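PDB 6XJ9: agarase from Pseudoalteromonas fuliginea, which probably hydrolyses glycosidic linkages of agarose, as a family 50 glycoside hydrolase of a marine bacterium. Local coordinates for residues 57-62 with 73-78; 91-96 with 188-193; 117-122 with 131-136; 628-633 with 654-659; 684-689 with 693-698. All coordinates share one frame; numbering follows the deposited sequence.

Interaction 1: residues 57-62 with 73-78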
# COMPACT_ATOMS: atom_id res chain seq x y z
N SER A 57 11.92 -2.86 31.54
CA SER A 57 13.35 -2.76 31.31
C SER A 57 13.63 -2.08 29.97
O SER A 57 14.77 -2.07 29.50
CB SER A 57 14.02 -4.12 31.39
OG SER A 57 13.70 -4.78 32.60
N VAL A 58 12.59 -1.50 29.36
CA VAL A 58 12.70 -0.91 28.04
C VAL A 58 12.70 0.62 28.16
O VAL A 58 12.01 1.17 29.01
CB VAL A 58 11.56 -1.43 27.13
CG1 VAL A 58 11.39 -0.60 25.88
CG2 VAL A 58 11.77 -2.90 26.78
N LEU A 59 13.49 1.29 27.31
CA LEU A 59 13.42 2.74 27.22
C LEU A 59 12.38 3.10 26.17
O LEU A 59 12.59 2.86 24.98
CB LEU A 59 14.78 3.30 26.82
CG LEU A 59 15.93 2.96 27.76
CD1 LEU A 59 17.26 3.38 27.16
CD2 LEU A 59 15.72 3.61 29.12
N ASN A 60 11.25 3.66 26.62
CA ASN A 60 10.25 4.18 25.71
C ASN A 60 10.52 5.67 25.53
O ASN A 60 10.64 6.41 26.50
CB ASN A 60 8.83 3.81 26.11
CG ASN A 60 8.64 2.31 26.27
OD1 ASN A 60 8.15 1.63 25.37
ND2 ASN A 60 9.04 1.78 27.42
N VAL A 61 10.70 6.07 24.27
CA VAL A 61 11.15 7.41 23.94
C VAL A 61 10.04 8.05 23.11
O VAL A 61 9.69 7.51 22.05
CB VAL A 61 12.48 7.35 23.15
CG1 VAL A 61 13.01 8.73 22.83
CG2 VAL A 61 13.54 6.50 23.85
N GLN A 62 9.46 9.14 23.62
CA GLN A 62 8.50 9.95 22.87
C GLN A 62 9.19 11.23 22.41
O GLN A 62 9.35 12.17 23.18
CB GLN A 62 7.27 10.26 23.72
CG GLN A 62 6.29 9.10 23.80
CD GLN A 62 5.48 9.10 25.07
OE1 GLN A 62 5.37 10.11 25.77
NE2 GLN A 62 4.90 7.95 25.39
N ILE A 73 17.74 11.09 21.95
CA ILE A 73 18.26 10.49 23.16
C ILE A 73 19.75 10.26 22.92
O ILE A 73 20.15 9.77 21.86
CB ILE A 73 17.50 9.19 23.51
CG1 ILE A 73 18.13 8.45 24.70
CG2 ILE A 73 17.37 8.29 22.28
CD1 ILE A 73 17.18 7.53 25.42
N VAL A 74 20.56 10.68 23.90
CA VAL A 74 22.01 10.61 23.77
C VAL A 74 22.53 9.70 24.88
O VAL A 74 22.30 9.97 26.06
CB VAL A 74 22.65 12.01 23.84
CG1 VAL A 74 24.17 11.94 23.72
CG2 VAL A 74 22.09 12.96 22.79
N PHE A 75 23.19 8.61 24.49
CA PHE A 75 23.86 7.73 25.43
C PHE A 75 25.32 8.16 25.52
O PHE A 75 26.03 8.19 24.51
CB PHE A 75 23.75 6.27 24.98
CG PHE A 75 22.33 5.80 24.78
CD1 PHE A 75 21.60 5.28 25.84
CD2 PHE A 75 21.73 5.85 23.53
CE1 PHE A 75 20.30 4.82 25.65
CE2 PHE A 75 20.43 5.40 23.35
CZ PHE A 75 19.72 4.88 24.40
N SER A 76 25.76 8.52 26.74
CA SER A 76 27.12 8.95 26.99
C SER A 76 27.61 8.35 28.31
O SER A 76 26.95 8.47 29.33
CB SER A 76 27.20 10.45 26.99
OG SER A 76 28.55 10.88 27.04
N PRO A 77 28.77 7.65 28.33
CA PRO A 77 29.33 7.14 29.58
C PRO A 77 30.13 8.22 30.31
O PRO A 77 30.37 9.29 29.75
CB PRO A 77 30.25 6.01 29.11
CG PRO A 77 30.72 6.46 27.73
CD PRO A 77 29.59 7.30 27.16
N GLU A 78 30.53 7.93 31.56
CA GLU A 78 31.34 8.85 32.34
C GLU A 78 32.66 9.08 31.62
O GLU A 78 33.06 10.22 31.38
CB GLU A 78 31.53 8.32 33.77

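Interaction 2: residues 91-96 with 188-193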
# COMPACT_ATOMS: atom_id res chain seq x y z
N LEU A 91 27.60 -2.73 16.14
CA LEU A 91 26.81 -2.15 17.20
C LEU A 91 25.33 -2.35 16.85
O LEU A 91 24.90 -1.98 15.76
CB LEU A 91 27.17 -0.66 17.27
CG LEU A 91 26.28 0.23 18.14
CD1 LEU A 91 26.35 -0.19 19.60
CD2 LEU A 91 26.67 1.69 17.98
N ALA A 92 24.58 -2.96 17.77
CA ALA A 92 23.24 -3.45 17.43
C ALA A 92 22.22 -2.87 18.40
O ALA A 92 22.47 -2.81 19.61
CB ALA A 92 23.24 -4.95 17.48
N PHE A 93 21.06 -2.47 17.86
CA PHE A 93 19.96 -1.94 18.65
C PHE A 93 18.72 -2.79 18.42
O PHE A 93 18.34 -3.06 17.29
CB PHE A 93 19.66 -0.49 18.23
CG PHE A 93 20.79 0.49 18.38
CD1 PHE A 93 21.84 0.51 17.47
CD2 PHE A 93 20.80 1.43 19.40
CE1 PHE A 93 22.88 1.42 17.60
CE2 PHE A 93 21.84 2.34 19.53
CZ PHE A 93 22.88 2.34 18.62
N GLU A 94 18.08 -3.21 19.52
CA GLU A 94 16.81 -3.90 19.43
C GLU A 94 15.69 -2.90 19.68
O GLU A 94 15.57 -2.37 20.79
CB GLU A 94 16.76 -5.07 20.40
CG GLU A 94 17.25 -6.37 19.80
CD GLU A 94 16.94 -7.57 20.67
OE1 GLU A 94 17.57 -7.69 21.75
OE2 GLU A 94 16.05 -8.36 20.29
N LEU A 95 14.89 -2.64 18.63
CA LEU A 95 14.01 -1.48 18.58
C LEU A 95 12.61 -1.88 18.12
O LEU A 95 12.46 -2.62 17.16
CB LEU A 95 14.59 -0.43 17.61
CG LEU A 95 15.99 0.08 17.92
CD1 LEU A 95 16.53 0.95 16.78
CD2 LEU A 95 16.03 0.85 19.24
N ALA A 96 11.61 -1.34 18.81
CA ALA A 96 10.23 -1.39 18.37
C ALA A 96 9.71 0.03 18.19
O ALA A 96 10.37 0.99 18.58
CB ALA A 96 9.40 -2.16 19.37
N ILE A 188 26.77 8.01 21.72
CA ILE A 188 25.89 7.45 20.70
C ILE A 188 24.59 8.25 20.76
O ILE A 188 23.96 8.31 21.82
CB ILE A 188 25.61 5.96 20.97
CG1 ILE A 188 26.84 5.08 20.73
CG2 ILE A 188 24.41 5.46 20.17
CD1 ILE A 188 26.70 3.67 21.28
N ALA A 189 24.20 8.88 19.64
CA ALA A 189 22.98 9.67 19.59
C ALA A 189 21.96 9.04 18.63
O ALA A 189 22.29 8.72 17.50
CB ALA A 189 23.30 11.10 19.18
N ILE A 190 20.71 8.91 19.09
CA ILE A 190 19.60 8.53 18.23
C ILE A 190 18.69 9.75 18.13
O ILE A 190 18.14 10.16 19.14
CB ILE A 190 18.84 7.31 18.80
CG1 ILE A 190 19.73 6.06 18.94
CG2 ILE A 190 17.57 7.02 18.00
CD1 ILE A 190 20.26 5.50 17.63
N SER A 191 18.53 10.30 16.90
CA SER A 191 17.74 11.51 16.72
C SER A 191 16.62 11.34 15.68
O SER A 191 16.68 10.45 14.83
CB SER A 191 18.60 12.72 16.41
OG SER A 191 19.28 12.57 15.17
N VAL A 192 15.61 12.21 15.80
CA VAL A 192 14.54 12.38 14.82
C VAL A 192 14.63 13.82 14.31
O VAL A 192 14.82 14.74 15.10
CB VAL A 192 13.19 12.04 15.46
CG1 VAL A 192 12.00 12.45 14.59
CG2 VAL A 192 13.10 10.56 15.81
N GLN A 193 14.52 14.00 12.98
CA GLN A 193 14.90 15.26 12.35
C GLN A 193 13.85 15.68 11.33
O GLN A 193 13.44 14.89 10.48
CB GLN A 193 16.29 15.14 11.70
CG GLN A 193 17.40 14.92 12.72
CD GLN A 193 18.77 14.82 12.11
OE1 GLN A 193 19.01 15.25 10.98
NE2 GLN A 193 19.69 14.21 12.85

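Interaction 3: residues 117-122 with 131-136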
# COMPACT_ATOMS: atom_id res chain seq x y z
N TYR A 117 30.06 10.54 12.86
CA TYR A 117 29.51 9.89 11.68
C TYR A 117 28.02 9.62 11.85
O TYR A 117 27.58 9.17 12.90
CB TYR A 117 30.25 8.60 11.32
CG TYR A 117 29.92 8.12 9.93
CD1 TYR A 117 30.48 8.75 8.82
CD2 TYR A 117 29.03 7.08 9.71
CE1 TYR A 117 30.17 8.34 7.53
CE2 TYR A 117 28.71 6.67 8.42
CZ TYR A 117 29.29 7.30 7.33
OH TYR A 117 29.00 6.92 6.06
N THR A 118 27.27 9.85 10.75
CA THR A 118 25.82 9.73 10.71
C THR A 118 25.40 8.50 9.89
O THR A 118 25.77 8.39 8.72
CB THR A 118 25.20 10.99 10.10
OG1 THR A 118 25.68 12.13 10.83
CG2 THR A 118 23.68 10.97 10.10
N ARG A 119 24.63 7.60 10.52
CA ARG A 119 23.90 6.53 9.85
C ARG A 119 22.40 6.77 10.05
O ARG A 119 22.03 7.59 10.89
CB ARG A 119 24.34 5.16 10.39
CG ARG A 119 25.80 4.81 10.12
CD ARG A 119 26.32 3.71 11.03
NE ARG A 119 27.66 3.27 10.64
CZ ARG A 119 28.80 3.65 11.22
NH1 ARG A 119 28.80 4.50 12.23
NH2 ARG A 119 29.94 3.18 10.76
N SER A 120 21.55 6.08 9.27
CA SER A 120 20.10 6.27 9.35
C SER A 120 19.36 4.99 8.96
O SER A 120 19.83 4.22 8.12
CB SER A 120 19.65 7.44 8.49
OG SER A 120 18.27 7.70 8.69
N VAL A 121 18.19 4.77 9.55
CA VAL A 121 17.34 3.65 9.17
C VAL A 121 15.89 3.97 9.50
O VAL A 121 15.62 4.79 10.38
CB VAL A 121 17.81 2.33 9.82
CG1 VAL A 121 17.49 2.29 11.31
CG2 VAL A 121 17.22 1.11 9.12
N ASN A 122 14.96 3.32 8.80
CA ASN A 122 13.55 3.43 9.15
C ASN A 122 13.19 2.31 10.12
O ASN A 122 13.57 1.17 9.89
CB ASN A 122 12.65 3.45 7.91
CG ASN A 122 11.19 3.64 8.28
OD1 ASN A 122 10.52 2.71 8.73
ND2 ASN A 122 10.67 4.85 8.08
N TYR A 131 18.65 -3.72 14.42
CA TYR A 131 19.27 -2.76 13.51
C TYR A 131 20.74 -2.67 13.87
O TYR A 131 21.08 -2.46 15.03
CB TYR A 131 18.57 -1.41 13.64
CG TYR A 131 17.09 -1.51 13.36
CD1 TYR A 131 16.20 -1.95 14.33
CD2 TYR A 131 16.59 -1.21 12.10
CE1 TYR A 131 14.85 -2.08 14.07
CE2 TYR A 131 15.24 -1.34 11.82
CZ TYR A 131 14.37 -1.77 12.81
OH TYR A 131 13.04 -1.88 12.51
N TYR A 132 21.61 -2.88 12.88
CA TYR A 132 23.03 -2.96 13.20
C TYR A 132 23.85 -2.05 12.30
O TYR A 132 23.45 -1.72 11.18
CB TYR A 132 23.49 -4.42 13.18
CG TYR A 132 23.49 -5.03 11.80
CD1 TYR A 132 24.54 -4.79 10.92
CD2 TYR A 132 22.46 -5.85 11.38
CE1 TYR A 132 24.55 -5.33 9.65
CE2 TYR A 132 22.46 -6.40 10.11
CZ TYR A 132 23.51 -6.14 9.24
OH TYR A 132 23.53 -6.68 7.99
N ALA A 133 25.00 -1.63 12.82
CA ALA A 133 25.97 -0.84 12.09
C ALA A 133 27.35 -1.43 12.34
O ALA A 133 27.80 -1.47 13.49
CB ALA A 133 25.88 0.59 12.57
N LYS A 134 28.00 -1.92 11.28
CA LYS A 134 29.34 -2.49 11.37
C LYS A 134 30.32 -1.37 11.71
O LYS A 134 30.31 -0.33 11.05
CB LYS A 134 29.77 -3.13 10.05
CG LYS A 134 29.11 -4.46 9.69
CD LYS A 134 29.41 -4.90 8.26
CE LYS A 134 28.89 -3.93 7.21
NZ LYS A 134 28.51 -4.60 5.94
N LEU A 135 31.14 -1.58 12.74
CA LEU A 135 32.08 -0.55 13.16
C LEU A 135 33.48 -0.89 12.69
O LEU A 135 34.33 -0.00 12.61
CB LEU A 135 31.99 -0.37 14.69
CG LEU A 135 30.70 0.30 15.17
CD1 LEU A 135 30.70 0.53 16.68
CD2 LEU A 135 30.45 1.60 14.43
N ASP A 136 33.71 -2.16 12.37
CA ASP A 136 35.00 -2.67 11.94
C ASP A 136 34.80 -3.98 11.19
O ASP A 136 33.93 -4.77 11.54
CB ASP A 136 35.94 -2.87 13.14
CG ASP A 136 37.28 -3.52 12.77
OD1 ASP A 136 38.19 -2.79 12.35
OD2 ASP A 136 37.38 -4.75 12.91

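Interaction 4: residues 628-633 with 654-659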
# COMPACT_ATOMS: atom_id res chain seq x y z
N GLU A 628 20.85 36.12 3.61
CA GLU A 628 21.29 37.25 2.80
C GLU A 628 21.10 36.94 1.31
O GLU A 628 20.80 37.82 0.50
CB GLU A 628 22.76 37.56 3.06
CG GLU A 628 23.02 38.17 4.43
CD GLU A 628 23.37 37.21 5.54
OE1 GLU A 628 23.13 35.99 5.39
OE2 GLU A 628 23.90 37.68 6.58
N VAL A 629 21.29 35.67 0.97
CA VAL A 629 21.25 35.21 -0.41
C VAL A 629 19.78 35.10 -0.81
O VAL A 629 19.42 35.50 -1.92
CB VAL A 629 22.03 33.89 -0.57
CG1 VAL A 629 21.93 33.33 -1.98
CG2 VAL A 629 23.50 34.07 -0.17
N VAL A 630 18.94 34.59 0.10
CA VAL A 630 17.52 34.46 -0.19
C VAL A 630 16.92 35.86 -0.40
O VAL A 630 16.14 36.08 -1.32
CB VAL A 630 16.75 33.71 0.91
CG1 VAL A 630 15.26 33.67 0.59
CG2 VAL A 630 17.26 32.30 1.13
N LYS A 631 17.30 36.78 0.49
CA LYS A 631 16.86 38.16 0.45
C LYS A 631 17.27 38.79 -0.88
O LYS A 631 16.46 39.44 -1.52
CB LYS A 631 17.35 38.94 1.68
CG LYS A 631 16.93 40.41 1.72
CD LYS A 631 17.57 41.19 2.87
CE LYS A 631 17.42 42.68 2.68
NZ LYS A 631 17.95 43.43 3.84
N ALA A 632 18.52 38.60 -1.30
CA ALA A 632 18.99 39.17 -2.55
C ALA A 632 18.16 38.62 -3.71
O ALA A 632 17.72 39.39 -4.57
CB ALA A 632 20.47 38.90 -2.75
N SER A 633 17.90 37.31 -3.70
CA SER A 633 17.15 36.68 -4.78
C SER A 633 15.73 37.23 -4.90
O SER A 633 15.20 37.37 -6.01
CB SER A 633 17.16 35.17 -4.65
OG SER A 633 16.18 34.72 -3.74
N TRP A 654 10.18 27.45 7.51
CA TRP A 654 9.86 28.22 6.31
C TRP A 654 9.16 29.55 6.61
O TRP A 654 8.77 30.25 5.67
CB TRP A 654 9.05 27.35 5.33
CG TRP A 654 9.86 26.16 4.91
CD1 TRP A 654 9.77 24.89 5.40
CD2 TRP A 654 10.94 26.16 3.96
NE1 TRP A 654 10.70 24.08 4.80
CE2 TRP A 654 11.43 24.84 3.91
CE3 TRP A 654 11.53 27.14 3.14
CZ2 TRP A 654 12.48 24.47 3.07
CZ3 TRP A 654 12.56 26.77 2.30
CH2 TRP A 654 13.03 25.45 2.27
N ALA A 655 9.06 29.91 7.90
CA ALA A 655 8.38 31.11 8.34
C ALA A 655 9.08 32.35 7.79
O ALA A 655 8.45 33.38 7.59
CB ALA A 655 8.31 31.16 9.85
N PHE A 656 10.39 32.22 7.55
CA PHE A 656 11.23 33.32 7.09
C PHE A 656 10.69 33.89 5.78
O PHE A 656 11.02 35.02 5.45
CB PHE A 656 12.69 32.88 6.96
CG PHE A 656 12.98 31.99 5.77
CD1 PHE A 656 13.44 32.53 4.57
CD2 PHE A 656 12.75 30.63 5.84
CE1 PHE A 656 13.67 31.72 3.47
CE2 PHE A 656 13.00 29.82 4.74
CZ PHE A 656 13.45 30.36 3.55
N LEU A 657 9.86 33.13 5.05
CA LEU A 657 9.38 33.55 3.74
C LEU A 657 8.45 34.76 3.84
O LEU A 657 8.26 35.50 2.87
CB LEU A 657 8.66 32.37 3.06
CG LEU A 657 9.58 31.29 2.47
CD1 LEU A 657 8.75 30.17 1.85
CD2 LEU A 657 10.54 31.88 1.44
N SER A 658 7.87 34.96 5.03
CA SER A 658 7.00 36.10 5.27
C SER A 658 7.77 37.42 5.16
O SER A 658 7.18 38.47 5.02
CB SER A 658 6.30 35.94 6.60
OG SER A 658 7.26 35.91 7.65
N GLN A 659 9.10 37.35 5.19
CA GLN A 659 9.97 38.51 5.01
C GLN A 659 9.81 39.11 3.61
O GLN A 659 9.98 40.32 3.45
CB GLN A 659 11.42 38.09 5.26
CG GLN A 659 12.36 39.23 5.65
CD GLN A 659 13.71 38.68 6.06
OE1 GLN A 659 13.82 37.63 6.69
NE2 GLN A 659 14.76 39.39 5.69

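Interaction 5: residues 684-689 with 693-698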
# COMPACT_ATOMS: atom_id res chain seq x y z
N ILE A 684 15.47 10.26 2.69
CA ILE A 684 14.32 10.14 3.57
C ILE A 684 13.74 8.73 3.42
O ILE A 684 13.44 8.29 2.31
CB ILE A 684 13.30 11.27 3.26
CG1 ILE A 684 13.92 12.66 3.38
CG2 ILE A 684 12.04 11.14 4.12
CD1 ILE A 684 14.40 13.04 4.79
N HIS A 685 13.61 8.01 4.54
CA HIS A 685 13.36 6.57 4.52
C HIS A 685 11.95 6.24 5.00
O HIS A 685 11.53 6.72 6.06
CB HIS A 685 14.32 5.84 5.48
CG HIS A 685 15.77 5.98 5.16
ND1 HIS A 685 16.75 5.27 5.86
CD2 HIS A 685 16.43 6.74 4.26
CE1 HIS A 685 17.93 5.61 5.41
NE2 HIS A 685 17.76 6.49 4.42
N ALA A 686 11.28 5.32 4.27
CA ALA A 686 9.98 4.80 4.68
C ALA A 686 10.08 3.31 5.01
O ALA A 686 11.04 2.64 4.66
CB ALA A 686 8.95 5.02 3.58
N ALA A 687 9.03 2.79 5.65
CA ALA A 687 8.99 1.40 6.09
C ALA A 687 8.83 0.43 4.92
O ALA A 687 9.29 -0.71 4.99
CB ALA A 687 7.89 1.23 7.10
N ASN A 688 8.16 0.88 3.86
CA ASN A 688 7.80 0.08 2.70
C ASN A 688 7.15 1.00 1.67
O ASN A 688 7.05 2.21 1.90
CB ASN A 688 6.88 -1.09 3.10
CG ASN A 688 5.65 -0.64 3.85
OD1 ASN A 688 5.00 0.32 3.47
ND2 ASN A 688 5.29 -1.35 4.92
N GLN A 689 6.71 0.44 0.54
CA GLN A 689 6.19 1.24 -0.56
C GLN A 689 4.94 2.00 -0.12
O GLN A 689 4.75 3.14 -0.55
CB GLN A 689 5.95 0.41 -1.83
CG GLN A 689 7.23 0.09 -2.58
CD GLN A 689 8.03 1.33 -2.93
OE1 GLN A 689 7.54 2.26 -3.58
NE2 GLN A 689 9.30 1.33 -2.56
N ALA A 693 4.44 6.04 0.02
CA ALA A 693 3.35 6.79 -0.60
C ALA A 693 2.68 7.72 0.42
O ALA A 693 2.31 8.84 0.08
CB ALA A 693 2.34 5.86 -1.23
N ASN A 694 2.50 7.22 1.64
CA ASN A 694 1.83 7.99 2.68
C ASN A 694 2.70 9.19 3.06
O ASN A 694 2.18 10.25 3.36
CB ASN A 694 1.51 7.17 3.93
CG ASN A 694 0.43 6.14 3.67
OD1 ASN A 694 -0.24 6.18 2.64
ND2 ASN A 694 0.24 5.24 4.61
N MET A 695 4.02 9.01 3.03
CA MET A 695 4.91 10.07 3.46
C MET A 695 4.99 11.12 2.35
O MET A 695 5.07 12.31 2.62
CB MET A 695 6.29 9.51 3.78
CG MET A 695 6.32 8.81 5.15
SD MET A 695 7.96 8.07 5.46
CE MET A 695 8.95 9.56 5.59
N TYR A 696 4.96 10.65 1.10
CA TYR A 696 4.78 11.50 -0.06
C TYR A 696 3.56 12.41 0.14
O TYR A 696 3.65 13.62 -0.03
CB TYR A 696 4.52 10.64 -1.29
CG TYR A 696 4.19 11.42 -2.54
CD1 TYR A 696 5.20 11.97 -3.30
CD2 TYR A 696 2.88 11.60 -2.96
CE1 TYR A 696 4.93 12.69 -4.46
CE2 TYR A 696 2.59 12.30 -4.12
CZ TYR A 696 3.62 12.86 -4.86
OH TYR A 696 3.38 13.58 -6.00
N THR A 697 2.42 11.80 0.49
CA THR A 697 1.15 12.50 0.65
C THR A 697 1.27 13.59 1.72
O THR A 697 0.83 14.72 1.52
CB THR A 697 0.03 11.50 0.97
OG1 THR A 697 -0.17 10.77 -0.23
CG2 THR A 697 -1.28 12.14 1.39
N ASP A 698 1.87 13.25 2.87
CA ASP A 698 2.08 14.19 3.96
C ASP A 698 2.93 15.37 3.49
O ASP A 698 2.65 16.51 3.84
CB ASP A 698 2.78 13.54 5.16
CG ASP A 698 1.86 12.68 6.02
OD1 ASP A 698 0.63 12.79 5.84
OD2 ASP A 698 2.39 11.93 6.88

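Interaction 1: residues 57-62 with 73-78
Val61 and Ile73 mark the closest backbone approach of the two strands, yet their CA atoms remain 7.8 Å apart. The segment axes of 58-62 and 73-75 come no nearer than 10.4 Å and run roughly antiparallel, at 141°. This spacing belongs to strands that face each other through side chains rather than pair through their backbones. Leu59 and Phe75 reach towards each other between the strands. Leu59 CD1 sits at the ring edge, in the ring plane, 3.7 Å from Phe75 CE1. The CG of Phe75 is anti to its own carbonyl carbon (chi1 -56°), and the ring thereby swings towards the facing strand. One ring face is packed from within its own strand by Ile73 CG1, displaced towards the rim. The end of the same isoleucine continues to the facing strand, where Ile73 CD1 meets Val61 CG2 at 4.1 Å. All four side chains are apolar and buried. Strand 58-63 pairs with strands 50-55 and 199-210, whereas strand 70-75 pairs with 45-48 and 185-193. Val52 touches both Leu59 and Ile73, and Tyr45 and Ile206 lie against Phe75, consistent with layers of a beta-sandwich in the CBM-like domain.

Interaction 2: residues 91-96 with 188-193
Leu91 and Ile188 make the purely aliphatic part of the contact. Their ends meet tip to tip, with Leu91 CD2 3.8 Å from Ile188 CD1. The leucine CG stands anti to its backbone N (chi1 169°), and from there CD2 is carried out to the facing strand.

The aromatic part belongs to Phe93, which is touched by two isoleucines. Ile188 CG2 lies in the ring plane at the edge, 3.8 Å from Phe93 CZ, and the two side chains run antiparallel alongside one another. Ile190 comes from the opposite direction and sets CD1 obliquely to the ring, 4.0 Å from Phe93 CE2. Ile188 thus serves both kinds of contact, CD1 going to the leucine and CG2 to the ring.

The one side-chain hydrogen bond between residues of the two segments lies within 188-193. Gln193 NE2 donates to Ser191 OG at 2.9 Å, close to the plane of its amide and with an N-H...O angle of 156°. Elsewhere, Glu94 OE1 is hydrogen-bonded to Ser205 OG on strand 199-210.

The backbones themselves do not meet: the segment axes approach to 11.6 Å and their directions differ by 41°. Ile206 also packs on Phe93, while Leu107 and Ile73 pack on Ile190. With four buried hydrocarbon side chains and no polar partner between the segments, the contact rests on shape fit and the exclusion of water, as is characteristic of the interior between facing beta layers in a CBM-like domain.

Interaction 3: residues 117-122 with 131-136
Arg119 lays its extended chain over Ala133, with Arg119 CD 3.5 Å from Ala133 CB. Beyond that point its guanidinium lies between two side chains on opposite faces. On one, Leu135 CD2 approaches Arg119 NH1 at 4.0 Å; on the other, Tyr117 CD2 stands 3.6 Å above the plane, offset towards the rim. The arginine CG is anti to its carbonyl carbon (chi1 -64°), and the straight run from CG to NE carries the charge past the alanine to this slot. Replacing Arg119 by an alanine would remove the whole arm, and would probably uncover Ala133 CB and open a gap between Tyr117 and Leu135.

At the other end, the side chains of Val121 and Tyr131 cross at about a right angle, the valine methyls coming obliquely to the ring. Both methyls share the work: CG1 of Val121 is 3.7 Å and CG2 3.8 Å from Tyr131 CD2. Next along the strand, the backbone O of Asn122 approaches Tyr131 CE2 obliquely at 3.6 Å. The amide end of Asn122 turns elsewhere, to the backbone of His685. The ammonium of Lys134 likewise leaves the contact, for a salt bridge with Asp139.

The segment axes lie 9.1 Å apart at closest and run nearly antiparallel, at 156°. Strand 169-174 pairs antiparallel with 116-123 and parallel with 128-134, and so links them; Phe171 touches Val121 and Val169 touches Tyr131. Outside this trio, strand 103-111 flanks 116-123 and strand 89-97 flanks 128-134, within the CBM-like domain.

Interaction 4: residues 628-633 with 654-659
Val630 meets the Phe656 ring at its edge: Val630 CG1 lies in the ring plane, 3.8 Å from Phe656 CE1, and the two side chains cross at about a right angle. One face of the ring is packed by the next residue, Leu657, whose CG sits above it towards the rim. Phe656 CG occupies the position between its backbone N and carbonyl carbon (chi1 74°), which turns the ring to the helix. Further out, the contact is looser, where Lys631 CD comes no nearer than 4.4 Å to Gln659 NE2. Each segment also ties itself locally. Ser633 OG donates to Val630 O at 2.8 Å, tilted 24° from the carbonyl plane. In the 3-10 segment, Ser658 OG donates to Ala655 O at 2.8 Å, nearly in line with the C=O (168°), and the same oxygen also accepts from Ser658 N. Phe660 packs on Val630 and Lys631, while Phe642 of strand 640-643 touches Val630 and Leu657. Helix 627-634 lies between strands 620-621 and 640-643 in the chain, and the 3-10 turn precedes strand 664-666. This alternation of helical segments with parallel strands is that of the (beta/alpha)8 barrel expected of GH50 catalytic domains.

Interaction 5: residues 684-689 with 693-698
Met695 has the largest share of the buried surface, reaching from the helix to three consecutive residues of the loop. Its sulfur SD is 3.7 Å from Ala686 CB. The chain then bends at the last torsion (chi3 67°), which brings CE round to Ile684 CG2 at 3.8 Å. Between these two, SD also passes 3.9 Å from the backbone O of His685, a polar atom bordering an otherwise apolar patch. A serine in place of Met695 would lack SD and CE, and would probably leave Ala686 CB and Ile684 CG2 facing a gap beside the helix.

Gln689 and Ala693 form the other part, through the backbone of the first helical turn. Ala693 N donates to Gln689 O at 3.0 Å, with an N-H...O angle of 153° and the donor tilted 28° from the carbonyl plane. Ala693 CB rests 3.7 Å from the same Gln689 O. The CB of Gln689 points away from 693-698, and its OE1 accepts a hydrogen bond from Arg692 NH1. Just before it, Asn688 is the N-cap of the helix: its OD1 accepts from Asp691 N, and so satisfies a first-turn amide that has no helical carbonyl ahead of it.

The loop thus lies along the helix it leads into, 689-704. Helix 745-763 packs on the same helix, with Glu746 on Gln689 and Ala693, and Met747 on Tyr696. Strand 116-123 borders the loop at His685, where Ser120 touches the imidazole side chain.

How the interactions relate
Interactions 1, 2 and 3 form a continuous run through the CBM-like domain: the centres of 1 and 2, and of 2 and 3, are each about 9 Å apart. Strand pairing joins them, by probable hydrogen bonds from Phe75 N to Ile188 O and from Phe93 N to Tyr131 O, both 2.8 Å. In the chain, interaction 3 is nested within the loop closed by interaction 2. Interaction 5 joins this domain to the probable barrel through a probable hydrogen bond, Asn122 ND2 to His685 O at 2.9 Å, although its centre is about 21 Å from that of interaction 3. Interaction 4 stands apart, its nearest atoms about 11 Å from those of interaction 5.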